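Long-range contact in Non-ribosomal peptide synthetase (Methanobrevibacter ruminantium, PDB 6VTJ), which is part of an archaeal non-ribosomal peptide synthetase and probably releases its carrier-bound peptide by NADPH-dependent reduction of the thioester: residues Gly139-Tyr144 and Asn175-Glu180. Residues are numbered along the deposited sequence; the frame is centred on the assembly and turned at random.
Sequences GIHILY and NDYFDE
Tyr144 turns its edge to the face of Phe178, with ring planes at 54° and Tyr144 CD1 over the centre of the phenylalanine. Its CG stands anti to the backbone N (chi1 -176°), beside the carbonyl carbon; the two side chains slide past each other in opposite directions, and Tyr144 CB lies 3.3 Å from Phe178 CZ. Flat Phe178 suits this place, offering a face to Tyr144 and its CZ to Ile140. Branched Ile140 serves two rings: CG2 makes a CH-pi contact 3.9 Å from the centroid of the Tyr177 ring, while CG1 meets Phe178 CZ at 3.7 Å. His141 points its edge at the face of Tyr177 in an offset edge-to-face pair, centroids 5.5 Å apart. In the Rossmann-type fold of the reductase domain, helix 137-149 follows the strand 129-132, and here it packs against the C-terminal end of helix 166-177, where Phe178 is the first residue to leave helical geometry. Histidine can meet Tyr177 through CE1 while ND1 is hydrogen-bonded to Phe137 O and NE2 to Arg324 NH1; Tyr177 OH bonds Lys332 N. Long enough to pass Phe178, Tyr144 donates its OH to the syn lone pair of Glu180 OE2 at 2.5 Å, the carboxylate, a ready acceptor, lying at the ring's edge. An alanine in place of Tyr144 would probably leave the Glu180 carboxylate without this donor and remove the CD1 packing over Phe178.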
ATOM      1  N   GLY A 139       7.599   1.096   8.954  1.00 23.91           N
ATOM      2  CA  GLY A 139       8.469   0.337   9.846  1.00 25.91           C
ATOM      3  C   GLY A 139       9.288   1.196  10.794  1.00 27.99           C
ATOM      4  O   GLY A 139       9.454   0.849  11.972  1.00 31.54           O
ATOM      5  N   ILE A 140       9.815   2.322  10.296  1.00 28.06           N
ATOM      6  CA  ILE A 140      10.608   3.220  11.132  1.00 29.18           C
ATOM      7  C   ILE A 140       9.761   3.794  12.253  1.00 29.42           C
ATOM      8  O   ILE A 140      10.243   4.004  13.375  1.00 25.90           O
ATOM      9  CB  ILE A 140      11.246   4.333  10.266  1.00 28.86           C
ATOM     10  CG1 ILE A 140      12.348   5.040  11.032  1.00 25.10           C
ATOM     11  CG2 ILE A 140      10.223   5.366   9.780  1.00 28.29           C
ATOM     12  CD1 ILE A 140      13.450   4.130  11.441  1.00 30.72           C
ATOM     13  N   HIS A 141       8.487   4.035  11.986  1.00 27.97           N
ATOM     14  CA  HIS A 141       7.645   4.609  13.019  1.00 26.15           C
ATOM     15  C   HIS A 141       7.146   3.567  13.996  1.00 24.89           C
ATOM     16  O   HIS A 141       6.925   3.889  15.168  1.00 26.98           O
ATOM     17  CB  HIS A 141       6.501   5.359  12.361  1.00 29.65           C
ATOM     18  CG  HIS A 141       6.932   6.667  11.784  1.00 27.53           C
ATOM     19  ND1 HIS A 141       7.246   6.824  10.452  1.00 27.84           N
ATOM     20  CD2 HIS A 141       7.162   7.865  12.373  1.00 26.87           C
ATOM     21  CE1 HIS A 141       7.612   8.078  10.236  1.00 28.20           C
ATOM     22  NE2 HIS A 141       7.585   8.726  11.390  1.00 29.12           N
ATOM     23  N   ILE A 142       6.979   2.316  13.547  1.00 26.69           N
ATOM     24  CA  ILE A 142       6.785   1.224  14.501  1.00 24.04           C
ATOM     25  C   ILE A 142       7.989   1.122  15.436  1.00 24.96           C
ATOM     26  O   ILE A 142       7.837   0.942  16.644  1.00 26.17           O
ATOM     27  CB  ILE A 142       6.527  -0.110  13.778  1.00 22.95           C
ATOM     28  CG1 ILE A 142       5.187  -0.073  13.016  1.00 27.29           C
ATOM     29  CG2 ILE A 142       6.603  -1.277  14.784  1.00 22.69           C
ATOM     30  CD1 ILE A 142       4.882  -1.323  12.181  1.00 23.45           C
ATOM     31  N   LEU A 143       9.205   1.246  14.893  1.00 27.46           N
ATOM     32  CA  LEU A 143      10.390   1.177  15.744  1.00 25.32           C
ATOM     33  C   LEU A 143      10.423   2.353  16.717  1.00 30.40           C
ATOM     34  O   LEU A 143      10.716   2.189  17.913  1.00 27.72           O
ATOM     35  CB  LEU A 143      11.648   1.150  14.877  1.00 26.70           C
ATOM     36  CG  LEU A 143      12.985   1.486  15.541  1.00 27.29           C
ATOM     37  CD1 LEU A 143      13.286   0.449  16.603  1.00 29.62           C
ATOM     38  CD2 LEU A 143      14.102   1.529  14.512  1.00 26.29           C
ATOM     39  N   TYR A 144      10.140   3.548  16.215  1.00 29.15           N
ATOM     40  CA  TYR A 144      10.024   4.724  17.071  1.00 32.86           C
ATOM     41  C   TYR A 144       9.059   4.489  18.229  1.00 30.55           C
ATOM     42  O   TYR A 144       9.425   4.647  19.399  1.00 32.89           O
ATOM     43  CB  TYR A 144       9.570   5.911  16.236  1.00 30.10           C
ATOM     44  CG  TYR A 144       9.506   7.205  17.004  1.00 35.57           C
ATOM     45  CD1 TYR A 144      10.668   7.889  17.335  1.00 38.46           C
ATOM     46  CD2 TYR A 144       8.287   7.747  17.390  1.00 35.69           C
ATOM     47  CE1 TYR A 144      10.626   9.067  18.031  1.00 41.66           C
ATOM     48  CE2 TYR A 144       8.232   8.931  18.084  1.00 42.04           C
ATOM     49  CZ  TYR A 144       9.409   9.593  18.401  1.00 45.47           C
ATOM     50  OH  TYR A 144       9.377  10.777  19.104  1.00 47.70           O
ATOM     51  N   ASN A 175      18.076   8.686  12.132  1.00 37.59           N
ATOM     52  CA  ASN A 175      18.371  10.117  12.205  1.00 43.37           C
ATOM     53  C   ASN A 175      17.649  10.901  11.113  1.00 41.20           C
ATOM     54  O   ASN A 175      17.311  12.073  11.313  1.00 42.92           O
ATOM     55  CB  ASN A 175      19.876  10.344  12.117  1.00 37.76           C
ATOM     56  CG  ASN A 175      20.593   9.955  13.392  1.00 45.58           C
ATOM     57  OD1 ASN A 175      20.067  10.119  14.499  1.00 44.70           O
ATOM     58  ND2 ASN A 175      21.804   9.439  13.244  1.00 45.28           N
ATOM     59  N   ASP A 176      17.419  10.279   9.957  1.00 38.88           N
ATOM     60  CA  ASP A 176      16.613  10.901   8.911  1.00 40.85           C
ATOM     61  C   ASP A 176      15.223  11.281   9.408  1.00 35.89           C
ATOM     62  O   ASP A 176      14.705  12.353   9.068  1.00 38.57           O
ATOM     63  CB  ASP A 176      16.491   9.945   7.728  1.00 38.37           C
ATOM     64  CG  ASP A 176      17.221  10.430   6.524  1.00 52.77           C
ATOM     65  OD1 ASP A 176      17.660  11.598   6.562  1.00 62.50           O
ATOM     66  OD2 ASP A 176      17.364   9.650   5.549  1.00 54.61           O
ATOM     67  N   TYR A 177      14.587  10.399  10.186  1.00 36.73           N
ATOM     68  CA  TYR A 177      13.181  10.582  10.541  1.00 34.68           C
ATOM     69  C   TYR A 177      12.946  11.205  11.913  1.00 37.24           C
ATOM     70  O   TYR A 177      11.852  11.722  12.160  1.00 35.49           O
ATOM     71  CB  TYR A 177      12.448   9.234  10.497  1.00 29.90           C
ATOM     72  CG  TYR A 177      11.998   8.812   9.112  1.00 27.82           C
ATOM     73  CD1 TYR A 177      10.876   9.384   8.525  1.00 27.03           C
ATOM     74  CD2 TYR A 177      12.689   7.833   8.395  1.00 28.08           C
ATOM     75  CE1 TYR A 177      10.453   9.001   7.254  1.00 30.74           C
ATOM     76  CE2 TYR A 177      12.272   7.441   7.131  1.00 26.47           C
ATOM     77  CZ  TYR A 177      11.148   8.032   6.567  1.00 29.07           C
ATOM     78  OH  TYR A 177      10.714   7.660   5.313  1.00 30.85           O
ATOM     79  N   PHE A 178      13.904  11.139  12.830  1.00 40.60           N
ATOM     80  CA  PHE A 178      13.631  11.497  14.213  1.00 36.82           C
ATOM     81  C   PHE A 178      14.377  12.759  14.614  1.00 39.56           C
ATOM     82  O   PHE A 178      15.532  12.973  14.221  1.00 38.78           O
ATOM     83  CB  PHE A 178      14.026  10.396  15.196  1.00 37.86           C
ATOM     84  CG  PHE A 178      13.419   9.062  14.920  1.00 39.29           C
ATOM     85  CD1 PHE A 178      12.311   8.929  14.089  1.00 37.27           C
ATOM     86  CD2 PHE A 178      13.955   7.926  15.525  1.00 41.78           C
ATOM     87  CE1 PHE A 178      11.755   7.697  13.845  1.00 33.84           C
ATOM     88  CE2 PHE A 178      13.399   6.677  15.290  1.00 43.46           C
ATOM     89  CZ  PHE A 178      12.295   6.569  14.433  1.00 38.52           C
ATOM     90  N   ASP A 179      13.698  13.561  15.436  1.00 45.30           N
ATOM     91  CA  ASP A 179      14.351  14.617  16.201  1.00 47.54           C
ATOM     92  C   ASP A 179      15.250  14.030  17.279  1.00 41.93           C
ATOM     93  O   ASP A 179      16.429  14.393  17.378  1.00 40.56           O
ATOM     94  CB  ASP A 179      13.299  15.529  16.831  1.00 51.33           C
ATOM     95  CG  ASP A 179      12.516  16.319  15.804  1.00 56.59           C
ATOM     96  OD1 ASP A 179      13.120  16.761  14.794  1.00 54.55           O
ATOM     97  OD2 ASP A 179      11.293  16.493  16.015  1.00 67.88           O
ATOM     98  N   GLU A 180      14.705  13.126  18.102  1.00 39.70           N
ATOM     99  CA  GLU A 180      15.516  12.403  19.073  1.00 37.80           C
ATOM    100  C   GLU A 180      16.596  11.598  18.374  1.00 43.54           C
ATOM    101  O   GLU A 180      16.376  11.019  17.303  1.00 40.46           O
ATOM    102  CB  GLU A 180      14.675  11.421  19.900  1.00 42.80           C
ATOM    103  CG  GLU A 180      13.549  11.995  20.682  1.00 39.58           C
ATOM    104  CD  GLU A 180      12.248  11.715  20.004  1.00 38.41           C
ATOM    105  OE1 GLU A 180      12.219  11.846  18.767  1.00 48.83           O
ATOM    106  OE2 GLU A 180      11.271  11.360  20.685  1.00 35.58           O
TER